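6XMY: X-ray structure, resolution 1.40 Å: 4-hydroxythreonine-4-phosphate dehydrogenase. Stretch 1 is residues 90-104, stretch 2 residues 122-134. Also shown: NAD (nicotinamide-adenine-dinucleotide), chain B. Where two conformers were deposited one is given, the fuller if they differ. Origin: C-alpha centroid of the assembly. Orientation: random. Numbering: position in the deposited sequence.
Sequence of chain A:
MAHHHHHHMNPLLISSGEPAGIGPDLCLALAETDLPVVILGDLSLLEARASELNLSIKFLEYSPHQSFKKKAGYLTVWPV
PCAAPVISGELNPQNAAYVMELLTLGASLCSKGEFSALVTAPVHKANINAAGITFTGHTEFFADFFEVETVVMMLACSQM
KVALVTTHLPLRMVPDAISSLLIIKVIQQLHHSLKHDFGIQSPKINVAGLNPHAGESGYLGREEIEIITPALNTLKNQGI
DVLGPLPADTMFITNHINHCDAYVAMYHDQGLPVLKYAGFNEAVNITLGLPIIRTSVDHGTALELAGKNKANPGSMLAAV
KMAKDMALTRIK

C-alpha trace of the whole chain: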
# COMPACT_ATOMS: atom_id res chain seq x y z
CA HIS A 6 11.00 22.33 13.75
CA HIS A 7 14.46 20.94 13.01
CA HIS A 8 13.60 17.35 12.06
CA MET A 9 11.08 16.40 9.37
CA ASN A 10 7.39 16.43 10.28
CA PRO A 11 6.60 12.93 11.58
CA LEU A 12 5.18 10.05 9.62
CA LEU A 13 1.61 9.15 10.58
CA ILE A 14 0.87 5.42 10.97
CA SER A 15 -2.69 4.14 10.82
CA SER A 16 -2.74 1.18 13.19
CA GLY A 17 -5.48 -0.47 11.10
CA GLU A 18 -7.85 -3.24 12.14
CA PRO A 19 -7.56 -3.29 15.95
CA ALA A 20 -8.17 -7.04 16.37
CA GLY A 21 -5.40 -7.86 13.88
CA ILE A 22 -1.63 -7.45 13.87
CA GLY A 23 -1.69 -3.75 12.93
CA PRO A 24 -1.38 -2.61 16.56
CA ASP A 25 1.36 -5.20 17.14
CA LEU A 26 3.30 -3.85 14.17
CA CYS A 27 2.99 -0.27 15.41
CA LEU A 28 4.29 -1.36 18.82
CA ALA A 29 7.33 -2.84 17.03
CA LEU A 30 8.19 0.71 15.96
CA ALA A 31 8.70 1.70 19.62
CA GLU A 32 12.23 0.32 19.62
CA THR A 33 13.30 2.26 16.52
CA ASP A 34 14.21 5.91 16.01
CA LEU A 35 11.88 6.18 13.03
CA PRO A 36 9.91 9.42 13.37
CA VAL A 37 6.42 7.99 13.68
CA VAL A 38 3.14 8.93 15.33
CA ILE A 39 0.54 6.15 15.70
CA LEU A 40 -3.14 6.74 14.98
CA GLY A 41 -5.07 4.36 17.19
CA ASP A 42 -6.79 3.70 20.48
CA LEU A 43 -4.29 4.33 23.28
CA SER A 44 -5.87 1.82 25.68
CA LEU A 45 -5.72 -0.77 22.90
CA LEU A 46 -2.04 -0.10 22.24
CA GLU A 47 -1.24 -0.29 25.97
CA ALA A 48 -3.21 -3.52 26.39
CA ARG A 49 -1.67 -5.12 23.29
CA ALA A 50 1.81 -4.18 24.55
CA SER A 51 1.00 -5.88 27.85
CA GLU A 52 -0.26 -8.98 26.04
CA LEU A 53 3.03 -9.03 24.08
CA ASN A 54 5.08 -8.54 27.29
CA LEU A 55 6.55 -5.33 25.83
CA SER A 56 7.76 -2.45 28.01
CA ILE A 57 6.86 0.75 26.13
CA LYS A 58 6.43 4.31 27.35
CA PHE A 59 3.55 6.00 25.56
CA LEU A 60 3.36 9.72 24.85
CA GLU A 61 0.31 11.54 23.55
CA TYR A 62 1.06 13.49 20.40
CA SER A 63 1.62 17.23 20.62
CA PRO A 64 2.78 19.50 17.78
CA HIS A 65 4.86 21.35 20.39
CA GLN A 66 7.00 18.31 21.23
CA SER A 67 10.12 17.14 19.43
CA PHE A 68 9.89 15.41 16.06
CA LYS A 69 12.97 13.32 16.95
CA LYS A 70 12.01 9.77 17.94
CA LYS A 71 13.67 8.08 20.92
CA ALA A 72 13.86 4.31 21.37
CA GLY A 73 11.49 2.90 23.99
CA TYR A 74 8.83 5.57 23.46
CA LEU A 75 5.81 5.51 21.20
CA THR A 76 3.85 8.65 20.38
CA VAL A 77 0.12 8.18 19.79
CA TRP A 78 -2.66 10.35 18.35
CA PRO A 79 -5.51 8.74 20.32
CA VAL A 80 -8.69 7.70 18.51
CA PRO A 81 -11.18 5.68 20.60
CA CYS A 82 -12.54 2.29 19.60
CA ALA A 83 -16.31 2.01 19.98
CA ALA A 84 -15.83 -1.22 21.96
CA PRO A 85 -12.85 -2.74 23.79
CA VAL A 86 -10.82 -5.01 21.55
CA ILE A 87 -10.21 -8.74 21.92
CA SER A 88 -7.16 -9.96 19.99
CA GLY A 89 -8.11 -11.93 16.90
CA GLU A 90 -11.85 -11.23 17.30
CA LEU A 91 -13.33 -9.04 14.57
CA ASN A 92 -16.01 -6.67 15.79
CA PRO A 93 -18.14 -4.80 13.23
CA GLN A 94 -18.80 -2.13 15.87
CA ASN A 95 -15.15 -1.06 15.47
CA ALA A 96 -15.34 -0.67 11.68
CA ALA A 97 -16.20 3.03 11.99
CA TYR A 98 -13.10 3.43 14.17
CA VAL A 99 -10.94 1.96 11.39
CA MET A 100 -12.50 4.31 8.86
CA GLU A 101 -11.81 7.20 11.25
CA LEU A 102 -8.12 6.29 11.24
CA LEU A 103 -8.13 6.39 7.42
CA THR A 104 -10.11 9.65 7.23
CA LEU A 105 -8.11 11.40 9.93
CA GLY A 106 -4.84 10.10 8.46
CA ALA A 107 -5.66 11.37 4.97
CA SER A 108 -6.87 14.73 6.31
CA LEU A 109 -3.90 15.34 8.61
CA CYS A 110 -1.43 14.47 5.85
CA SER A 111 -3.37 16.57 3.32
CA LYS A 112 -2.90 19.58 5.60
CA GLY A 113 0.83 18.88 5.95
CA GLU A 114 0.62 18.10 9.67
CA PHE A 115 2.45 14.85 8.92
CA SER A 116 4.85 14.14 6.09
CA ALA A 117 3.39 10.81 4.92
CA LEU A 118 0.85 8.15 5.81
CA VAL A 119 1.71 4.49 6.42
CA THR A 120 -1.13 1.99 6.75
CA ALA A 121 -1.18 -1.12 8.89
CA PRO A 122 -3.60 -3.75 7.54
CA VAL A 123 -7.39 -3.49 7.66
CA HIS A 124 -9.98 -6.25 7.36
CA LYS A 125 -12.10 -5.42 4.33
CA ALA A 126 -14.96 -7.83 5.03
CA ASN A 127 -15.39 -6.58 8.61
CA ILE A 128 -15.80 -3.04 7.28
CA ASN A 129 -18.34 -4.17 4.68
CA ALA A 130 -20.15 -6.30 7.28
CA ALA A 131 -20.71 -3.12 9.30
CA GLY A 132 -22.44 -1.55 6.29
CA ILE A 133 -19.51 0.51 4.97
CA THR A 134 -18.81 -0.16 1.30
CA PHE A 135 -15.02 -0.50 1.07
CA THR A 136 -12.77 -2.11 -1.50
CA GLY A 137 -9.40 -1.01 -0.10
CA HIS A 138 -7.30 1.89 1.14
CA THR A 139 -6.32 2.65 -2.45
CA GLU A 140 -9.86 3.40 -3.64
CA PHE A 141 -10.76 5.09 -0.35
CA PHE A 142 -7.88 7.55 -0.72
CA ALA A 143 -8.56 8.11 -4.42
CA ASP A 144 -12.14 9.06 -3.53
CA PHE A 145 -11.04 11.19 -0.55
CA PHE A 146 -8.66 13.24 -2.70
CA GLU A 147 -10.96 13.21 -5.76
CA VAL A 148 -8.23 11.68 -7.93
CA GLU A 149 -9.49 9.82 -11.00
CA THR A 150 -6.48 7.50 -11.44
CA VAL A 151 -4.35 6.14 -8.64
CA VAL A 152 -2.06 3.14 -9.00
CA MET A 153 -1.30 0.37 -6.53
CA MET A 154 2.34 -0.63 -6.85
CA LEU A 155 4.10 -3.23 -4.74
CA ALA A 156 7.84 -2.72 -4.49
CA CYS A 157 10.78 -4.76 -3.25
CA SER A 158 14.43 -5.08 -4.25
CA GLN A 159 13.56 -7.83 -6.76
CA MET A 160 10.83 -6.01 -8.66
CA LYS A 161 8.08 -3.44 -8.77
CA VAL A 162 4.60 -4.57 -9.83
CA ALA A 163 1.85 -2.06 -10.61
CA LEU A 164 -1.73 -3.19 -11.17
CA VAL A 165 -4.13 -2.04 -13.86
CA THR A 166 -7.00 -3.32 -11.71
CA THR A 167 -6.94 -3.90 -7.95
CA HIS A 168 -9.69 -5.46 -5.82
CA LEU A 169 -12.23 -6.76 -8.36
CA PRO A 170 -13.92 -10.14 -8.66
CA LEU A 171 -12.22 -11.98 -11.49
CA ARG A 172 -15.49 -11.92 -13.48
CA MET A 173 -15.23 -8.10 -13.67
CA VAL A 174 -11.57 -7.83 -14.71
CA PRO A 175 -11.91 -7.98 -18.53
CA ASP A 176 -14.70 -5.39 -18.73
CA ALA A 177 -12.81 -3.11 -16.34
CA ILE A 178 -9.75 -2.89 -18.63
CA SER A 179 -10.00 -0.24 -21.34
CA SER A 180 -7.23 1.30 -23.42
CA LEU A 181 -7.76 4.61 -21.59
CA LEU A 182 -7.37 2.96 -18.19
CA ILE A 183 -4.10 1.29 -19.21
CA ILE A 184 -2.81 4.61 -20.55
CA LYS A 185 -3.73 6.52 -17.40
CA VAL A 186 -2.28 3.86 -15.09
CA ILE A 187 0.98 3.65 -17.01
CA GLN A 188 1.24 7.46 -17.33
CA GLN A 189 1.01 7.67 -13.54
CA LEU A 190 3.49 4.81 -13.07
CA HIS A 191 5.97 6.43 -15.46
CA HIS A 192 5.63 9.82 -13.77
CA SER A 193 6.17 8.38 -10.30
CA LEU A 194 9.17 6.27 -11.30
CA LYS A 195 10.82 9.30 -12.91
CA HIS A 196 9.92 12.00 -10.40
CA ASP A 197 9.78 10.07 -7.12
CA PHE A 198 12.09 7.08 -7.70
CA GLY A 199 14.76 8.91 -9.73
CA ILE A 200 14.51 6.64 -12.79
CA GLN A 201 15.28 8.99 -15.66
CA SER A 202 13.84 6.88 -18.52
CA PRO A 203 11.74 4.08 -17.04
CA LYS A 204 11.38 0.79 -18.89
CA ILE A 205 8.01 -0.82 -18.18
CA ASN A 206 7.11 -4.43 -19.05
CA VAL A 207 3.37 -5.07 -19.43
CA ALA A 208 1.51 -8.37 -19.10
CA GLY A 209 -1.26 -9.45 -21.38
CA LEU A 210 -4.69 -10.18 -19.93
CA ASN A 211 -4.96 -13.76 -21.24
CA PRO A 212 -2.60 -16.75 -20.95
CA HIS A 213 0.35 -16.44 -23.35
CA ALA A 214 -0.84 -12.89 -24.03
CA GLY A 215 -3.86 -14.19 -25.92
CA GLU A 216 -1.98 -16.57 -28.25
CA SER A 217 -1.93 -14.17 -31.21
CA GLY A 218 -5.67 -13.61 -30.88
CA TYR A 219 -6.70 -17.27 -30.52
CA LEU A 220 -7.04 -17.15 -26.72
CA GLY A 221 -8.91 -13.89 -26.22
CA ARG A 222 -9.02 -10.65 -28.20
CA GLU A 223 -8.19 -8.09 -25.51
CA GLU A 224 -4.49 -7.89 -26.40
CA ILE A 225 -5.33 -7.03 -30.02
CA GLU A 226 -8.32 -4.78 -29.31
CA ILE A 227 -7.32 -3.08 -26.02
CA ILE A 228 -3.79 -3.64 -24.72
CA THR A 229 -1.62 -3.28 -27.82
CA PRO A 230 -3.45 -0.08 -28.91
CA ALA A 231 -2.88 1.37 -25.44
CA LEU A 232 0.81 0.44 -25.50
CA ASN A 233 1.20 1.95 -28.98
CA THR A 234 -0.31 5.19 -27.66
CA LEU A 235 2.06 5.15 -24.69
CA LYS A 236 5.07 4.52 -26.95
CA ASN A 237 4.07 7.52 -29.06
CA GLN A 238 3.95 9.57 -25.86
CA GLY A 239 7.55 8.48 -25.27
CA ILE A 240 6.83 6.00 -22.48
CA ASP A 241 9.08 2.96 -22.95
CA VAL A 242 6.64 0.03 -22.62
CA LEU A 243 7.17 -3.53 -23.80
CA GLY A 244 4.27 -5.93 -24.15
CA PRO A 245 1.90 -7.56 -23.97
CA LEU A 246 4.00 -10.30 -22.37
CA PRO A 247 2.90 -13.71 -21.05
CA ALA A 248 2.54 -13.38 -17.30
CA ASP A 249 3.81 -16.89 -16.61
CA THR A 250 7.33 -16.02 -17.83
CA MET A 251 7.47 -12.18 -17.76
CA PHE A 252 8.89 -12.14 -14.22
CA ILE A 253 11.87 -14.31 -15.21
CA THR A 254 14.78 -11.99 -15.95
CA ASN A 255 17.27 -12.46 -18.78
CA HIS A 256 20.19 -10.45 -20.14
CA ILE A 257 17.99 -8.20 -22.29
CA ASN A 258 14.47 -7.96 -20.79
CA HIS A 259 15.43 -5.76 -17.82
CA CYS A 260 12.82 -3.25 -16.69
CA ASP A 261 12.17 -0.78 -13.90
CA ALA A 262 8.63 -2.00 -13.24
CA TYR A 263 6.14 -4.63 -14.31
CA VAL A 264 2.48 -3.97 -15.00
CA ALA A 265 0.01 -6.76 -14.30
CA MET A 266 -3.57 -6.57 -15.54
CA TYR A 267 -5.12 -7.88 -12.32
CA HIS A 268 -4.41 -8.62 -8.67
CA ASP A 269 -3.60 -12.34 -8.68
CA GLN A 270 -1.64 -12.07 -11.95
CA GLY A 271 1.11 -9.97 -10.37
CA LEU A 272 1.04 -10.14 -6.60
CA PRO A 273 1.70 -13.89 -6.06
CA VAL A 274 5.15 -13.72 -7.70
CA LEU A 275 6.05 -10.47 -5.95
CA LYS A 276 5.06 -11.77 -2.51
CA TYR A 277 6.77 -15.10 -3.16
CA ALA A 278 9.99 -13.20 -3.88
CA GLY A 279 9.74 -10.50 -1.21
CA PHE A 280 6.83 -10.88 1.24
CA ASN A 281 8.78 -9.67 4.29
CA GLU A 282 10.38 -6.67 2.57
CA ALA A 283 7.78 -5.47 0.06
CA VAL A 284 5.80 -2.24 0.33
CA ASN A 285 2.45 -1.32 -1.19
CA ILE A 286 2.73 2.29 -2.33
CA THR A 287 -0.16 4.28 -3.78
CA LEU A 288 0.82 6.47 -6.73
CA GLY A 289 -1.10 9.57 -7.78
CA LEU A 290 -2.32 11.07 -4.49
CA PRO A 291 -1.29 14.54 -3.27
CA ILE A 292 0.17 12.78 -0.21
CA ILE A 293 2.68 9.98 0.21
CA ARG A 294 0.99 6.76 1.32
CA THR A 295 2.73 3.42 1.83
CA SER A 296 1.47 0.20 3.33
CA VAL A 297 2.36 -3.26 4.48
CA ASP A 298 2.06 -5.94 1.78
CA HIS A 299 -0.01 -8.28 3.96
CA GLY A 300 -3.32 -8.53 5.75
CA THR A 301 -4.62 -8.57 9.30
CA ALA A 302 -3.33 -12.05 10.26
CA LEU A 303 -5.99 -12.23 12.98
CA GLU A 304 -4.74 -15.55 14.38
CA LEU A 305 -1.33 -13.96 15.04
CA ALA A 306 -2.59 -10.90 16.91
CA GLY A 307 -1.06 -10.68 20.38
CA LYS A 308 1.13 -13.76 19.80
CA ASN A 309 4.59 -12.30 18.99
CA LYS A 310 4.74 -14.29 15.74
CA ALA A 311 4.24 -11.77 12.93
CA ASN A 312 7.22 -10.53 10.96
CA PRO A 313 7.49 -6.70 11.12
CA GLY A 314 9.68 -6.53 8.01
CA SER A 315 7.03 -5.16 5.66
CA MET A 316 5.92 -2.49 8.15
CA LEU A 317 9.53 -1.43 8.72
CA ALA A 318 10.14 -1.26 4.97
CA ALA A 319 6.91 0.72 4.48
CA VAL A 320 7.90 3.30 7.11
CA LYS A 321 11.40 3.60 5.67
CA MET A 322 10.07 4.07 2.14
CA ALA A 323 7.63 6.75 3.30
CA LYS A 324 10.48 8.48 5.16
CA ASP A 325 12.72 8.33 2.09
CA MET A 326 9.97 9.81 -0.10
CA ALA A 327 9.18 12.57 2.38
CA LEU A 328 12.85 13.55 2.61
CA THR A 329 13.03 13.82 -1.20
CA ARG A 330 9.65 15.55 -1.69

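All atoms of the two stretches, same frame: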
# COMPACT_ATOMS: atom_id res chain seq x y z
N GLU A 90 -10.39 -11.17 17.37
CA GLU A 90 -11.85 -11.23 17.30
C GLU A 90 -12.36 -9.99 16.58
O GLU A 90 -12.40 -8.89 17.15
CB GLU A 90 -12.43 -11.33 18.71
CG GLU A 90 -13.95 -11.27 18.78
CD GLU A 90 -14.65 -12.56 18.37
OE1 GLU A 90 -14.15 -13.65 18.72
OE2 GLU A 90 -15.70 -12.48 17.70
N LEU A 91 -12.76 -10.15 15.32
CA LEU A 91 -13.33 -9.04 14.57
C LEU A 91 -14.60 -8.56 15.25
O LEU A 91 -15.40 -9.35 15.76
CB LEU A 91 -13.67 -9.48 13.15
CG LEU A 91 -12.50 -9.72 12.21
CD1 LEU A 91 -13.01 -10.32 10.91
CD2 LEU A 91 -11.74 -8.43 11.94
N ASN A 92 -14.80 -7.26 15.24
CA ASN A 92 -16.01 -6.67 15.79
C ASN A 92 -16.49 -5.60 14.81
O ASN A 92 -15.82 -4.58 14.62
CB ASN A 92 -15.71 -6.08 17.17
CG ASN A 92 -16.93 -5.48 17.83
OD1 ASN A 92 -18.00 -5.37 17.22
ND2 ASN A 92 -16.79 -5.07 19.10
N PRO A 93 -17.64 -5.81 14.17
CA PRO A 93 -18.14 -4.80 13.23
C PRO A 93 -18.40 -3.45 13.88
O PRO A 93 -18.39 -2.43 13.19
CB PRO A 93 -19.43 -5.42 12.69
CG PRO A 93 -19.23 -6.90 12.86
CD PRO A 93 -18.46 -7.04 14.15
N GLN A 94 -18.60 -3.41 15.20
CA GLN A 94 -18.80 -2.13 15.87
C GLN A 94 -17.57 -1.25 15.84
O GLN A 94 -17.68 -0.05 16.07
CB GLN A 94 -19.25 -2.35 17.31
CG GLN A 94 -20.65 -2.86 17.43
CD GLN A 94 -21.11 -2.90 18.86
OE1 GLN A 94 -20.79 -2.00 19.64
NE2 GLN A 94 -21.85 -3.94 19.22
N ASN A 95 -16.39 -1.82 15.57
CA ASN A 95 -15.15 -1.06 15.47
C ASN A 95 -14.76 -0.74 14.03
O ASN A 95 -13.66 -0.23 13.80
CB ASN A 95 -14.02 -1.75 16.22
CG ASN A 95 -14.13 -1.58 17.73
OD1 ASN A 95 -14.67 -0.58 18.20
ND2 ASN A 95 -13.61 -2.54 18.49
N ALA A 96 -15.64 -1.02 13.07
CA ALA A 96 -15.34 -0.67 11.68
C ALA A 96 -15.28 0.84 11.49
O ALA A 96 -14.41 1.35 10.79
CB ALA A 96 -16.37 -1.28 10.74
N ALA A 97 -16.22 1.57 12.11
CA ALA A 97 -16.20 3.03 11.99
C ALA A 97 -14.91 3.62 12.56
O ALA A 97 -14.38 4.61 12.03
CB ALA A 97 -17.43 3.63 12.66
N TYR A 98 -14.38 3.01 13.62
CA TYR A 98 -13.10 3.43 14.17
C TYR A 98 -11.99 3.30 13.13
O TYR A 98 -11.18 4.22 12.95
CB TYR A 98 -12.80 2.59 15.41
CG TYR A 98 -11.34 2.44 15.78
CD1 TYR A 98 -10.69 3.40 16.54
CD2 TYR A 98 -10.62 1.33 15.37
CE1 TYR A 98 -9.36 3.26 16.89
CE2 TYR A 98 -9.29 1.18 15.72
CZ TYR A 98 -8.67 2.14 16.48
OH TYR A 98 -7.35 1.99 16.84
N VAL A 99 -11.95 2.15 12.43
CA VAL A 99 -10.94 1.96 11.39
C VAL A 99 -11.07 3.03 10.32
O VAL A 99 -10.07 3.63 9.89
CB VAL A 99 -11.02 0.54 10.80
CG1 VAL A 99 -10.10 0.42 9.60
CG2 VAL A 99 -10.67 -0.51 11.87
N MET A 100 -12.30 3.29 9.88
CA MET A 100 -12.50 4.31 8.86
C MET A 100 -12.11 5.68 9.37
O MET A 100 -11.66 6.52 8.59
CB MET A 100 -13.94 4.30 8.34
CG MET A 100 -14.33 3.01 7.63
SD MET A 100 -13.20 2.47 6.32
CE MET A 100 -13.28 3.87 5.24
N GLU A 101 -12.25 5.92 10.68
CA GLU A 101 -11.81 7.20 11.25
C GLU A 101 -10.30 7.34 11.17
O GLU A 101 -9.79 8.42 10.87
CB GLU A 101 -12.29 7.35 12.70
CG GLU A 101 -12.13 8.79 13.22
CD GLU A 101 -13.07 9.76 12.55
OE1 GLU A 101 -14.17 9.34 12.15
OE2 GLU A 101 -12.70 10.95 12.41
N LEU A 102 -9.57 6.25 11.41
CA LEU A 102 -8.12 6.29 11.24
C LEU A 102 -7.75 6.67 9.81
O LEU A 102 -6.85 7.49 9.59
CB LEU A 102 -7.50 4.92 11.57
CG LEU A 102 -7.80 4.28 12.93
CD1 LEU A 102 -7.02 2.97 13.06
CD2 LEU A 102 -7.47 5.23 14.09
N LEU A 103 -8.43 6.08 8.82
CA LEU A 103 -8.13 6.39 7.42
C LEU A 103 -8.48 7.84 7.09
O LEU A 103 -7.72 8.53 6.39
CB LEU A 103 -8.90 5.45 6.50
CG LEU A 103 -8.24 4.12 6.10
CD1 LEU A 103 -7.62 3.42 7.28
CD2 LEU A 103 -9.22 3.22 5.38
N THR A 104 -9.64 8.30 7.56
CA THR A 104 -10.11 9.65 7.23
C THR A 104 -9.24 10.68 7.92
O THR A 104 -8.78 11.65 7.29
CB THR A 104 -11.57 9.79 7.65
OG1 THR A 104 -12.36 8.78 7.02
CG2 THR A 104 -12.12 11.18 7.26
N PRO A 122 -2.54 -3.10 8.32
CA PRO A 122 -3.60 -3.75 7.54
C PRO A 122 -4.98 -3.57 8.15
O PRO A 122 -5.14 -3.45 9.37
CB PRO A 122 -3.19 -5.23 7.54
CG PRO A 122 -2.37 -5.39 8.78
CD PRO A 122 -1.64 -4.08 8.96
N VAL A 123 -5.99 -3.53 7.27
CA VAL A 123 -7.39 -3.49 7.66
C VAL A 123 -8.09 -4.73 7.12
O VAL A 123 -7.65 -5.34 6.14
CB VAL A 123 -8.12 -2.21 7.20
CG1 VAL A 123 -7.41 -0.98 7.74
CG2 VAL A 123 -8.20 -2.16 5.69
N HIS A 124 -9.18 -5.10 7.76
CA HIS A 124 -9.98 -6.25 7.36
C HIS A 124 -11.15 -5.75 6.53
O HIS A 124 -12.08 -5.14 7.07
CB HIS A 124 -10.45 -7.03 8.58
CG HIS A 124 -10.91 -8.40 8.25
ND1 HIS A 124 -12.18 -8.66 7.77
CD2 HIS A 124 -10.27 -9.59 8.30
CE1 HIS A 124 -12.29 -9.96 7.54
NE2 HIS A 124 -11.15 -10.54 7.86
N LYS A 125 -11.11 -6.00 5.22
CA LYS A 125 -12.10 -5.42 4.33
C LYS A 125 -13.50 -5.95 4.62
O LYS A 125 -14.47 -5.18 4.67
CB LYS A 125 -11.71 -5.67 2.87
CG LYS A 125 -10.38 -5.09 2.46
CD LYS A 125 -10.11 -5.37 1.00
CE LYS A 125 -8.73 -4.91 0.54
NZ LYS A 125 -7.63 -5.62 1.24
N ALA A 126 -13.63 -7.27 4.80
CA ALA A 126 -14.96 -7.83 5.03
C ALA A 126 -15.60 -7.29 6.30
O ALA A 126 -16.81 -7.04 6.32
CB ALA A 126 -14.91 -9.36 5.07
N ASN A 127 -14.82 -7.12 7.38
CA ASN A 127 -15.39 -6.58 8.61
C ASN A 127 -15.98 -5.20 8.37
O ASN A 127 -17.06 -4.87 8.89
CB ASN A 127 -14.34 -6.53 9.72
CG ASN A 127 -14.94 -6.14 11.08
OD1 ASN A 127 -14.56 -5.14 11.69
ND2 ASN A 127 -15.89 -6.92 11.53
N ILE A 128 -15.29 -4.37 7.58
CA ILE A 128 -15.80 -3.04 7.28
C ILE A 128 -17.09 -3.13 6.48
O ILE A 128 -18.08 -2.45 6.78
CB ILE A 128 -14.72 -2.21 6.56
CG1 ILE A 128 -13.55 -1.95 7.52
CG2 ILE A 128 -15.30 -0.90 6.02
CD1 ILE A 128 -12.28 -1.54 6.86
N ASN A 129 -17.12 -3.99 5.46
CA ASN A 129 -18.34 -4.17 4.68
C ASN A 129 -19.46 -4.77 5.52
O ASN A 129 -20.63 -4.40 5.35
CB ASN A 129 -18.05 -5.03 3.45
CG ASN A 129 -17.30 -4.27 2.37
OD1 ASN A 129 -17.90 -3.52 1.59
ND2 ASN A 129 -15.99 -4.45 2.32
N ALA A 130 -19.13 -5.68 6.44
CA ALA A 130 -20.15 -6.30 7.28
C ALA A 130 -20.84 -5.27 8.16
O ALA A 130 -22.01 -5.43 8.51
CB ALA A 130 -19.55 -7.42 8.12
N ALA A 131 -20.13 -4.20 8.52
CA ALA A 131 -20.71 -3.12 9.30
C ALA A 131 -21.55 -2.17 8.47
O ALA A 131 -22.14 -1.24 9.03
CB ALA A 131 -19.60 -2.33 10.00
N GLY A 132 -21.64 -2.39 7.16
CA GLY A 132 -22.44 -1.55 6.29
C GLY A 132 -21.68 -0.48 5.55
O GLY A 132 -22.30 0.38 4.92
N ILE A 133 -20.35 -0.51 5.59
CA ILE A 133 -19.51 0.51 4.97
C ILE A 133 -18.93 -0.12 3.71
O ILE A 133 -18.12 -1.05 3.78
CB ILE A 133 -18.39 0.94 5.92
CG1 ILE A 133 -18.96 1.45 7.25
CG2 ILE A 133 -17.52 2.01 5.27
CD1 ILE A 133 -17.91 1.60 8.35
N THR A 134 -19.35 0.38 2.55
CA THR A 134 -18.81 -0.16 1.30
C THR A 134 -17.34 0.24 1.17
O THR A 134 -17.00 1.43 1.24
CB THR A 134 -19.64 0.32 0.11
OG1 THR A 134 -20.94 -0.28 0.19
CG2 THR A 134 -18.99 -0.12 -1.20
PA NAD B . -3.09 -12.06 5.33
O1A NAD B . -3.88 -11.67 6.56
O2A NAD B . -1.74 -11.55 4.88
O5B NAD B . -2.84 -13.73 5.68
C5B NAD B . -2.12 -14.37 4.66
C4B NAD B . -1.05 -15.30 5.28
O4B NAD B . 0.10 -14.50 5.62
C3B NAD B . -1.61 -15.91 6.60
O3B NAD B . -1.08 -17.22 6.65
C2B NAD B . -1.02 -14.96 7.68
O2B NAD B . -0.79 -15.59 8.90
C1B NAD B . 0.36 -14.61 7.03
N9A NAD B . 0.84 -13.28 7.39
C8A NAD B . 0.33 -12.01 7.07
N7A NAD B . 1.06 -11.03 7.56
C5A NAD B . 2.11 -11.66 8.22
C6A NAD B . 3.21 -11.16 8.95
N6A NAD B . 3.40 -9.82 9.07
N1A NAD B . 4.11 -12.03 9.51
C2A NAD B . 3.87 -13.36 9.34
N3A NAD B . 2.87 -13.98 8.69
C4A NAD B . 2.00 -13.08 8.13
O3 NAD B . -4.14 -11.83 4.11
PN NAD B . -5.49 -12.61 3.79
O1N NAD B . -5.72 -12.73 2.30
O2N NAD B . -5.74 -13.65 4.83
O5D NAD B . -6.74 -11.41 4.16
C5D NAD B . -6.88 -11.09 5.51
C4D NAD B . -7.52 -9.71 5.58
O4D NAD B . -6.48 -8.73 5.34
C3D NAD B . -8.57 -9.53 4.43
O3D NAD B . -9.59 -8.73 4.96
C2D NAD B . -7.77 -8.76 3.35
O2D NAD B . -8.54 -7.90 2.55
C1D NAD B . -6.95 -7.86 4.32
N1N NAD B . -5.73 -7.29 3.65
C2N NAD B . -5.48 -5.97 3.90
C3N NAD B . -4.37 -5.34 3.34
C7N NAD B . -4.19 -3.91 3.69
O7N NAD B . -4.95 -3.35 4.48
N7N NAD B . -3.11 -3.27 3.12
C4N NAD B . -3.51 -6.07 2.50
C5N NAD B . -3.79 -7.43 2.26
C6N NAD B . -4.92 -8.03 2.84

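The H124 imidazole is sandwiched between protein and cofactor: L91 CD1 lies 3.5 Å from the centroid of the H124 ring, nearly on the ring normal in a CH-pi contact, while O3D of NAD lies over the opposite face. The same ring caps its own helix, N127 N donating to H124 ND1 (3.1 Å), so its orientation is fixed from within the stretch as well. No clear hydrogen bond crosses between the stretches; the contact, 617 Å² in all, is mostly apolar packing. Helices 96-104 and 125-130 cross at 113°, their axes 9.5 Å apart at closest. A96 sits where the backbones come near, its CA 5.0 Å from I128 CA; its small methyl fits this space, with A96 CB 3.5 Å from A131 CB and 4.0 Å from I133 CD1. One turn on, M100 spans two isoleucines, SD 4.0 Å from I128 CG2 and CG 3.9 Å from I133 CD1. V99 points inward too, its CG1 3.6 Å from V123 CG1 and 4.0 Å from I128 CD1. N127 is buried against the loop before the first helix, its side chain beside L91, N92 and P93. G132, at positive phi, closes the second helix in a Schellman motif, after which I133 turns back toward A96 and M100.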